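Long-range contacts in malonyl-CoA-[acyl-carrier-protein] transacylase (PDB 3TQE), which probably transfers the malonyl group from malonyl-CoA to holo-acyl carrier protein, supplying malonyl-ACP for fatty acid synthesis: residues L34-Q39 with A73-F78; E82-P87 with L306-I311. All coordinates share one frame; numbering follows the deposited sequence. Where two conformers were deposited one is given.

In the fold
Both contacts are made by helix 63-83, contact 1 by its middle and contact 2 by its C-terminal end together with the turn that follows. They come in series along the chain: residues 34-39 meet 73-78 first, and 82-87 then pair with 306-311, on helix 304-313 close to the C-terminus. Their centres lie about 16 Å apart on the same side of the molecule's centre. The long helix thus receives helix 31-44 at one level and the last helix of the chain at another, tying an early and a late part of the acyl transferase domain together. Both lie away from the predicted active-site residues S96 and H205.

Contact 1 of 2, residues L34-Q39 with A73-F78; sequences LETFQQ and ADVAIF
T36 sets its methyl group against the backbone of A76, and F37 from the next position reaches A73, so that two successive residues of helix 31-44 carry the contact with helix 63-83. No hydrogen bond joins the two segments; they meet by van der Waals contact of side-chain carbons with methyl groups and backbone. CG2 of T36 is anti to the backbone N (its OG1 lies beside that N, chi1 -61°), and it comes within 3.9 Å of A76 N and 4.0 Å of A76 CB. The same methyl group touches CG1 of V75 at 4.2 Å. The aromatic part of the contact belongs to F37, whose ring approaches with its far end: CZ lies 4.0 Å from A73 N, and CE2 is 4.3 Å from the methyl CB of A76. A76 CB is therefore touched both by the threonine methyl and by the phenylalanine ring.

The two helices run roughly antiparallel, with 142° between their directions and a closest axis approach of 9.2 Å in the short segments. Both are among the helices packed around the parallel sheet (91-94, 9-12, 275-278, 297-300) of the acyl transferase fold. T36 and A76 form the nearest backbone pair, their CA atoms 5.8 Å apart, and the small side chain of A76 lets the threonine methyl come close to its backbone N.

Polar bonds lie beside this patch. T36 OG1 is hydrogen-bonded to the carbonyl oxygen of I32, one turn back in its own helix, and also to NH1 of R79, which binds OE1 of Q39 as well; one arginine from helix 63-83 thereby grips two side chains of helix 31-44. Beyond the contact, F37 packs edge-to-face with W49, while F111 touches both T36 and V75.

Contact 2 of 2, residues E82-P87 with L306-I311; sequences EALGGP and LILTAI
L84 points its side chain at helix 304-313 and meets I307 and L308 there, while I311 of the same helix reaches over to G86. Residues 82-83 are the last of helix 63-83, and the turn that follows closes it with a Schellman motif: G85, with positive phi (98°), is the C-prime residue, G85 N bonds to E82 O, and G86 N turns back to W81 O. This turn carries the chain round so that L84 and G86 both lie against helix 304-313.

The side chains of L84 and I307 cross at about a right angle. CD1 of the leucine comes down on the CG2 methyl of I307 at 3.6 Å, and its CB also lies 4.0 Å from that methyl. L308 likewise crosses L84 at about a right angle, but meets it with one branch, CD2, which lies 4.1 Å from L84 CB. L84 thus lies against the adjacent residues I307, buried, and L308, exposed, and CD1 of I311 touches it as well.

I311 extends from one turn further along. Its CG1 is anti to the carbonyl carbon (chi1 -64°) and its chain continues extended (chi2 171°), which carries CD1 toward the turn, where it lies 3.6 Å from L84 O. W81 of helix 63-83 touches I307, A310 and I311, continuing the apolar contact between the two helices. At G86, which has no side chain to intervene, the isoleucine packs directly on the backbone, with CG1 3.9 Å from G86 CA and CD1 3.5 Å from G86 N.

Contact 1 of 2, residues L34-Q39 with A73-F78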
ATOM      1  N   LEU A  34      19.974  -7.383  -0.116  1.00 14.39           N
ATOM      2  CA  LEU A  34      20.828  -6.560   0.731  1.00 15.79           C
ATOM      3  C   LEU A  34      21.312  -5.351  -0.033  1.00 15.47           C
ATOM      4  O   LEU A  34      21.433  -4.268   0.547  1.00 15.65           O
ATOM      5  CB  LEU A  34      21.970  -7.375   1.313  1.00 17.27           C
ATOM      6  CG  LEU A  34      21.553  -8.347   2.423  1.00 23.21           C
ATOM      7  CD1 LEU A  34      22.735  -9.221   2.787  1.00 27.12           C
ATOM      8  CD2 LEU A  34      21.017  -7.661   3.647  1.00 28.49           C
ATOM      9  N   GLU A  35      21.599  -5.504  -1.315  1.00 15.40           N
ATOM     10  CA  GLU A  35      22.018  -4.359  -2.121  0.50 15.73           C
ATOM     11  C   GLU A  35      20.933  -3.286  -2.153  1.00 14.43           C
ATOM     12  O   GLU A  35      21.211  -2.095  -2.073  1.00 14.87           O
ATOM     13  CB  GLU A  35      22.392  -4.785  -3.525  0.50 16.88           C
ATOM     14  CG  GLU A  35      22.916  -3.658  -4.406  0.50 20.70           C
ATOM     15  CD  GLU A  35      24.379  -3.313  -4.158  0.50 27.25           C
ATOM     16  OE1 GLU A  35      24.833  -3.348  -2.987  0.50 32.22           O
ATOM     17  OE2 GLU A  35      25.083  -2.977  -5.146  0.50 32.23           O
ATOM     18  N   THR A  36      19.696  -3.706  -2.253  1.00 13.20           N
ATOM     19  CA  THR A  36      18.584  -2.763  -2.283  1.00 12.31           C
ATOM     20  C   THR A  36      18.452  -2.055  -0.945  1.00 12.86           C
ATOM     21  O   THR A  36      18.242  -0.856  -0.892  1.00 12.66           O
ATOM     22  CB  THR A  36      17.287  -3.508  -2.676  1.00 11.51           C
ATOM     23  OG1 THR A  36      17.474  -4.056  -3.989  1.00 13.32           O
ATOM     24  CG2 THR A  36      16.065  -2.594  -2.690  1.00 13.23           C
ATOM     25  N   PHE A  37      18.558  -2.790   0.143  1.00 12.00           N
ATOM     26  CA  PHE A  37      18.501  -2.177   1.448  1.00 12.74           C
ATOM     27  C   PHE A  37      19.696  -1.268   1.654  1.00 13.71           C
ATOM     28  O   PHE A  37      19.562  -0.247   2.321  1.00 13.99           O
ATOM     29  CB  PHE A  37      18.386  -3.214   2.560  1.00 13.52           C
ATOM     30  CG  PHE A  37      16.977  -3.649   2.814  1.00 11.91           C
ATOM     31  CD1 PHE A  37      16.226  -3.061   3.799  1.00 13.16           C
ATOM     32  CD2 PHE A  37      16.371  -4.594   2.010  1.00 11.80           C
ATOM     33  CE1 PHE A  37      14.920  -3.429   4.003  1.00 13.91           C
ATOM     34  CE2 PHE A  37      15.050  -4.956   2.215  1.00 13.24           C
ATOM     35  CZ  PHE A  37      14.336  -4.382   3.211  1.00 14.07           C
ATOM     36  N   GLN A  38      20.854  -1.610   1.092  1.00 14.25           N
ATOM     37  CA  GLN A  38      22.027  -0.742   1.192  0.50 15.44           C
ATOM     38  C   GLN A  38      21.778   0.590   0.496  1.00 14.50           C
ATOM     39  O   GLN A  38      22.159   1.650   0.998  1.00 15.48           O
ATOM     40  CB  GLN A  38      23.259  -1.431   0.602  0.50 16.39           C
ATOM     41  CG  GLN A  38      23.911  -2.441   1.542  0.50 19.99           C
ATOM     42  CD  GLN A  38      24.917  -3.379   0.859  0.50 24.42           C
ATOM     43  OE1 GLN A  38      25.048  -3.419  -0.373  0.50 25.78           O
ATOM     44  NE2 GLN A  38      25.638  -4.135   1.674  0.50 28.17           N
ATOM     45  N   GLN A  39      21.147   0.531  -0.670  1.00 13.82           N
ATOM     46  CA  GLN A  39      20.780   1.738  -1.390  1.00 14.00           C
ATOM     47  C   GLN A  39      19.850   2.581  -0.538  1.00 14.15           C
ATOM     48  O   GLN A  39      20.026   3.789  -0.431  1.00 14.80           O
ATOM     49  CB  GLN A  39      20.109   1.381  -2.704  1.00 14.37           C
ATOM     50  CG  GLN A  39      21.105   0.834  -3.701  1.00 17.57           C
ATOM     51  CD  GLN A  39      20.477   0.229  -4.905  1.00 19.07           C
ATOM     52  OE1 GLN A  39      19.273   0.255  -5.059  1.00 19.69           O
ATOM     53  NE2 GLN A  39      21.299  -0.298  -5.795  1.00 26.23           N
ATOM     54  N   ALA A  73      11.364  -3.123   0.916  1.00 10.17           N
ATOM     55  CA  ALA A  73      11.030  -4.548   0.855  1.00 10.37           C
ATOM     56  C   ALA A  73      10.303  -4.872  -0.446  1.00 10.84           C
ATOM     57  O   ALA A  73      10.618  -5.846  -1.120  1.00 11.87           O
ATOM     58  CB  ALA A  73      10.185  -4.949   2.035  1.00 11.34           C
ATOM     59  N   ASP A  74       9.340  -4.029  -0.807  1.00 10.37           N
ATOM     60  CA  ASP A  74       8.560  -4.281  -2.007  1.00 10.42           C
ATOM     61  C   ASP A  74       9.472  -4.205  -3.235  1.00 10.71           C
ATOM     62  O   ASP A  74       9.377  -5.032  -4.134  1.00 11.30           O
ATOM     63  CB  ASP A  74       7.485  -3.220  -2.144  1.00 10.58           C
ATOM     64  CG  ASP A  74       6.308  -3.357  -1.165  1.00 11.94           C
ATOM     65  OD1 ASP A  74       6.272  -4.239  -0.292  1.00 13.51           O
ATOM     66  OD2 ASP A  74       5.384  -2.500  -1.303  1.00 12.97           O
ATOM     67  N   VAL A  75      10.324  -3.191  -3.305  1.00 10.43           N
ATOM     68  CA  VAL A  75      11.215  -3.042  -4.433  1.00 10.79           C
ATOM     69  C   VAL A  75      12.237  -4.178  -4.473  1.00 11.13           C
ATOM     70  O   VAL A  75      12.565  -4.689  -5.526  1.00 11.88           O
ATOM     71  CB  VAL A  75      11.899  -1.694  -4.387  1.00 10.83           C
ATOM     72  CG1 VAL A  75      13.033  -1.631  -5.374  1.00 14.00           C
ATOM     73  CG2 VAL A  75      10.868  -0.608  -4.646  1.00 12.10           C
ATOM     74  N   ALA A  76      12.732  -4.587  -3.319  1.00 10.86           N
ATOM     75  CA  ALA A  76      13.662  -5.726  -3.269  1.00 11.25           C
ATOM     76  C   ALA A  76      13.038  -6.956  -3.882  1.00 11.85           C
ATOM     77  O   ALA A  76      13.701  -7.690  -4.627  1.00 12.83           O
ATOM     78  CB  ALA A  76      14.105  -5.982  -1.843  1.00 12.57           C
ATOM     79  N   ILE A  77      11.786  -7.208  -3.549  1.00 11.64           N
ATOM     80  CA  ILE A  77      11.106  -8.396  -4.088  1.00 11.27           C
ATOM     81  C   ILE A  77      10.906  -8.259  -5.577  1.00 11.34           C
ATOM     82  O   ILE A  77      11.114  -9.209  -6.330  1.00 12.20           O
ATOM     83  CB  ILE A  77       9.807  -8.671  -3.348  1.00 11.20           C
ATOM     84  CG1 ILE A  77      10.161  -9.174  -1.945  1.00 14.38           C
ATOM     85  CG2 ILE A  77       8.925  -9.659  -4.117  1.00 13.01           C
ATOM     86  CD1 ILE A  77       9.011  -9.215  -0.997  1.00 20.46           C
ATOM     87  N   PHE A  78      10.530  -7.075  -6.035  1.00 10.94           N
ATOM     88  CA  PHE A  78      10.447  -6.880  -7.465  1.00 10.95           C
ATOM     89  C   PHE A  78      11.742  -7.151  -8.165  1.00 11.12           C
ATOM     90  O   PHE A  78      11.779  -7.760  -9.231  1.00 12.30           O
ATOM     91  CB  PHE A  78      10.001  -5.464  -7.747  1.00 11.53           C
ATOM     92  CG  PHE A  78       9.870  -5.162  -9.191  1.00 13.31           C
ATOM     93  CD1 PHE A  78       8.749  -5.549  -9.871  1.00 15.51           C
ATOM     94  CD2 PHE A  78      10.881  -4.527  -9.877  1.00 15.04           C
ATOM     95  CE1 PHE A  78       8.631  -5.289 -11.215  1.00 17.89           C
ATOM     96  CE2 PHE A  78      10.747  -4.262 -11.227  1.00 17.90           C
ATOM     97  CZ  PHE A  78       9.645  -4.656 -11.864  1.00 16.34           C
TER

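Contact 2 of 2, residues E82-P87 with L306-I311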
ATOM      1  N   GLU A  82      12.632  -9.961 -11.092  1.00 14.05           N
ATOM      2  CA  GLU A  82      13.295  -9.717 -12.354  1.00 16.29           C
ATOM      3  C   GLU A  82      14.586 -10.522 -12.482  1.00 17.34           C
ATOM      4  O   GLU A  82      14.853 -11.080 -13.541  1.00 18.59           O
ATOM      5  CB  GLU A  82      13.524  -8.232 -12.555  1.00 17.44           C
ATOM      6  CG  GLU A  82      12.201  -7.503 -12.727  1.00 20.28           C
ATOM      7  CD  GLU A  82      12.304  -6.275 -13.570  1.00 23.51           C
ATOM      8  OE1 GLU A  82      13.208  -5.469 -13.289  1.00 26.05           O
ATOM      9  OE2 GLU A  82      11.475  -6.125 -14.514  1.00 27.23           O
ATOM     10  N   ALA A  83      15.332 -10.636 -11.390  1.00 16.82           N
ATOM     11  CA  ALA A  83      16.606 -11.366 -11.385  1.00 18.20           C
ATOM     12  C   ALA A  83      16.432 -12.828 -11.663  1.00 17.78           C
ATOM     13  O   ALA A  83      17.330 -13.467 -12.237  1.00 20.36           O
ATOM     14  CB  ALA A  83      17.325 -11.172 -10.059  1.00 18.75           C
ATOM     15  N   LEU A  84      15.295 -13.367 -11.259  1.00 17.14           N
ATOM     16  CA  LEU A  84      14.997 -14.785 -11.405  1.00 16.55           C
ATOM     17  C   LEU A  84      14.280 -15.090 -12.721  1.00 17.77           C
ATOM     18  O   LEU A  84      13.865 -16.217 -12.958  1.00 19.05           O
ATOM     19  CB  LEU A  84      14.212 -15.286 -10.211  1.00 16.54           C
ATOM     20  CG  LEU A  84      15.084 -15.381  -8.956  1.00 16.66           C
ATOM     21  CD1 LEU A  84      14.202 -15.457  -7.720  1.00 16.99           C
ATOM     22  CD2 LEU A  84      16.001 -16.593  -9.039  1.00 19.70           C
ATOM     23  N   GLY A  85      14.185 -14.088 -13.583  1.00 17.47           N
ATOM     24  CA  GLY A  85      13.646 -14.269 -14.911  1.00 17.98           C
ATOM     25  C   GLY A  85      12.193 -13.891 -15.094  1.00 17.81           C
ATOM     26  O   GLY A  85      11.583 -14.217 -16.113  1.00 20.15           O
ATOM     27  N   GLY A  86      11.623 -13.166 -14.140  1.00 16.70           N
ATOM     28  CA  GLY A  86      10.236 -12.836 -14.211  1.00 16.54           C
ATOM     29  C   GLY A  86       9.966 -11.729 -15.226  1.00 16.79           C
ATOM     30  O   GLY A  86      10.697 -10.752 -15.312  1.00 17.06           O
ATOM     31  N   PRO A  87       8.892 -11.874 -15.974  1.00 16.17           N
ATOM     32  CA  PRO A  87       8.499 -10.901 -16.970  1.00 16.76           C
ATOM     33  C   PRO A  87       7.767  -9.727 -16.343  1.00 16.73           C
ATOM     34  O   PRO A  87       7.414  -9.765 -15.166  1.00 16.11           O
ATOM     35  CB  PRO A  87       7.585 -11.720 -17.857  1.00 17.28           C
ATOM     36  CG  PRO A  87       6.937 -12.638 -16.977  1.00 17.15           C
ATOM     37  CD  PRO A  87       8.005 -13.041 -15.985  1.00 16.73           C
ATOM     38  N   LEU A 306       9.210 -19.537  -4.107  1.00 14.99           N
ATOM     39  CA  LEU A 306       7.903 -18.981  -4.403  1.00 14.65           C
ATOM     40  C   LEU A 306       7.944 -18.143  -5.665  1.00 13.83           C
ATOM     41  O   LEU A 306       7.027 -18.205  -6.476  1.00 13.55           O
ATOM     42  CB  LEU A 306       7.400 -18.170  -3.228  1.00 14.74           C
ATOM     43  CG  LEU A 306       7.003 -18.996  -2.018  1.00 16.05           C
ATOM     44  CD1 LEU A 306       6.753 -18.076  -0.857  1.00 18.13           C
ATOM     45  CD2 LEU A 306       5.817 -19.885  -2.261  1.00 19.33           C
ATOM     46  N   ILE A 307       9.003 -17.373  -5.843  1.00 13.44           N
ATOM     47  CA  ILE A 307       9.151 -16.560  -7.038  1.00 13.12           C
ATOM     48  C   ILE A 307       9.225 -17.456  -8.263  1.00 13.50           C
ATOM     49  O   ILE A 307       8.547 -17.223  -9.258  1.00 14.10           O
ATOM     50  CB  ILE A 307      10.369 -15.629  -6.956  1.00 13.30           C
ATOM     51  CG1 ILE A 307      10.084 -14.543  -5.910  1.00 14.05           C
ATOM     52  CG2 ILE A 307      10.701 -15.055  -8.325  1.00 15.56           C
ATOM     53  CD1 ILE A 307      11.292 -13.756  -5.506  1.00 15.04           C
ATOM     54  N   LEU A 308      10.053 -18.489  -8.201  1.00 14.41           N
ATOM     55  CA  LEU A 308      10.188 -19.376  -9.348  1.00 15.68           C
ATOM     56  C   LEU A 308       8.894 -20.101  -9.644  1.00 15.67           C
ATOM     57  O   LEU A 308       8.542 -20.258 -10.799  1.00 17.21           O
ATOM     58  CB  LEU A 308      11.327 -20.359  -9.116  1.00 16.20           C
ATOM     59  CG  LEU A 308      12.713 -19.710  -9.129  1.00 17.42           C
ATOM     60  CD1 LEU A 308      13.711 -20.717  -8.606  1.00 19.56           C
ATOM     61  CD2 LEU A 308      13.131 -19.206 -10.490  1.00 19.72           C
ATOM     62  N   THR A 309       8.155 -20.493  -8.616  1.00 15.76           N
ATOM     63  CA  THR A 309       6.850 -21.108  -8.777  1.00 16.61           C
ATOM     64  C   THR A 309       5.870 -20.174  -9.483  1.00 16.17           C
ATOM     65  O   THR A 309       5.150 -20.579 -10.396  1.00 16.52           O
ATOM     66  CB  THR A 309       6.293 -21.503  -7.424  1.00 17.33           C
ATOM     67  OG1 THR A 309       7.119 -22.552  -6.908  1.00 20.45           O
ATOM     68  CG2 THR A 309       4.864 -21.987  -7.496  1.00 20.95           C
ATOM     69  N   ALA A 310       5.864 -18.922  -9.050  1.00 15.43           N
ATOM     70  CA  ALA A 310       4.999 -17.912  -9.630  1.00 15.70           C
ATOM     71  C   ALA A 310       5.345 -17.688 -11.089  1.00 15.76           C
ATOM     72  O   ALA A 310       4.460 -17.537 -11.909  1.00 16.46           O
ATOM     73  CB  ALA A 310       5.095 -16.616  -8.839  1.00 15.56           C
ATOM     74  N   ILE A 311       6.626 -17.581 -11.414  1.00 15.62           N
ATOM     75  CA  ILE A 311       7.027 -17.385 -12.789  1.00 16.27           C
ATOM     76  C   ILE A 311       6.575 -18.561 -13.636  1.00 17.68           C
ATOM     77  O   ILE A 311       6.029 -18.397 -14.729  1.00 18.85           O
ATOM     78  CB  ILE A 311       8.523 -17.171 -12.906  1.00 16.84           C
ATOM     79  CG1 ILE A 311       8.938 -15.887 -12.182  1.00 17.01           C
ATOM     80  CG2 ILE A 311       8.953 -17.145 -14.360  1.00 18.75           C
ATOM     81  CD1 ILE A 311      10.440 -15.701 -12.046  1.00 18.44           C
TER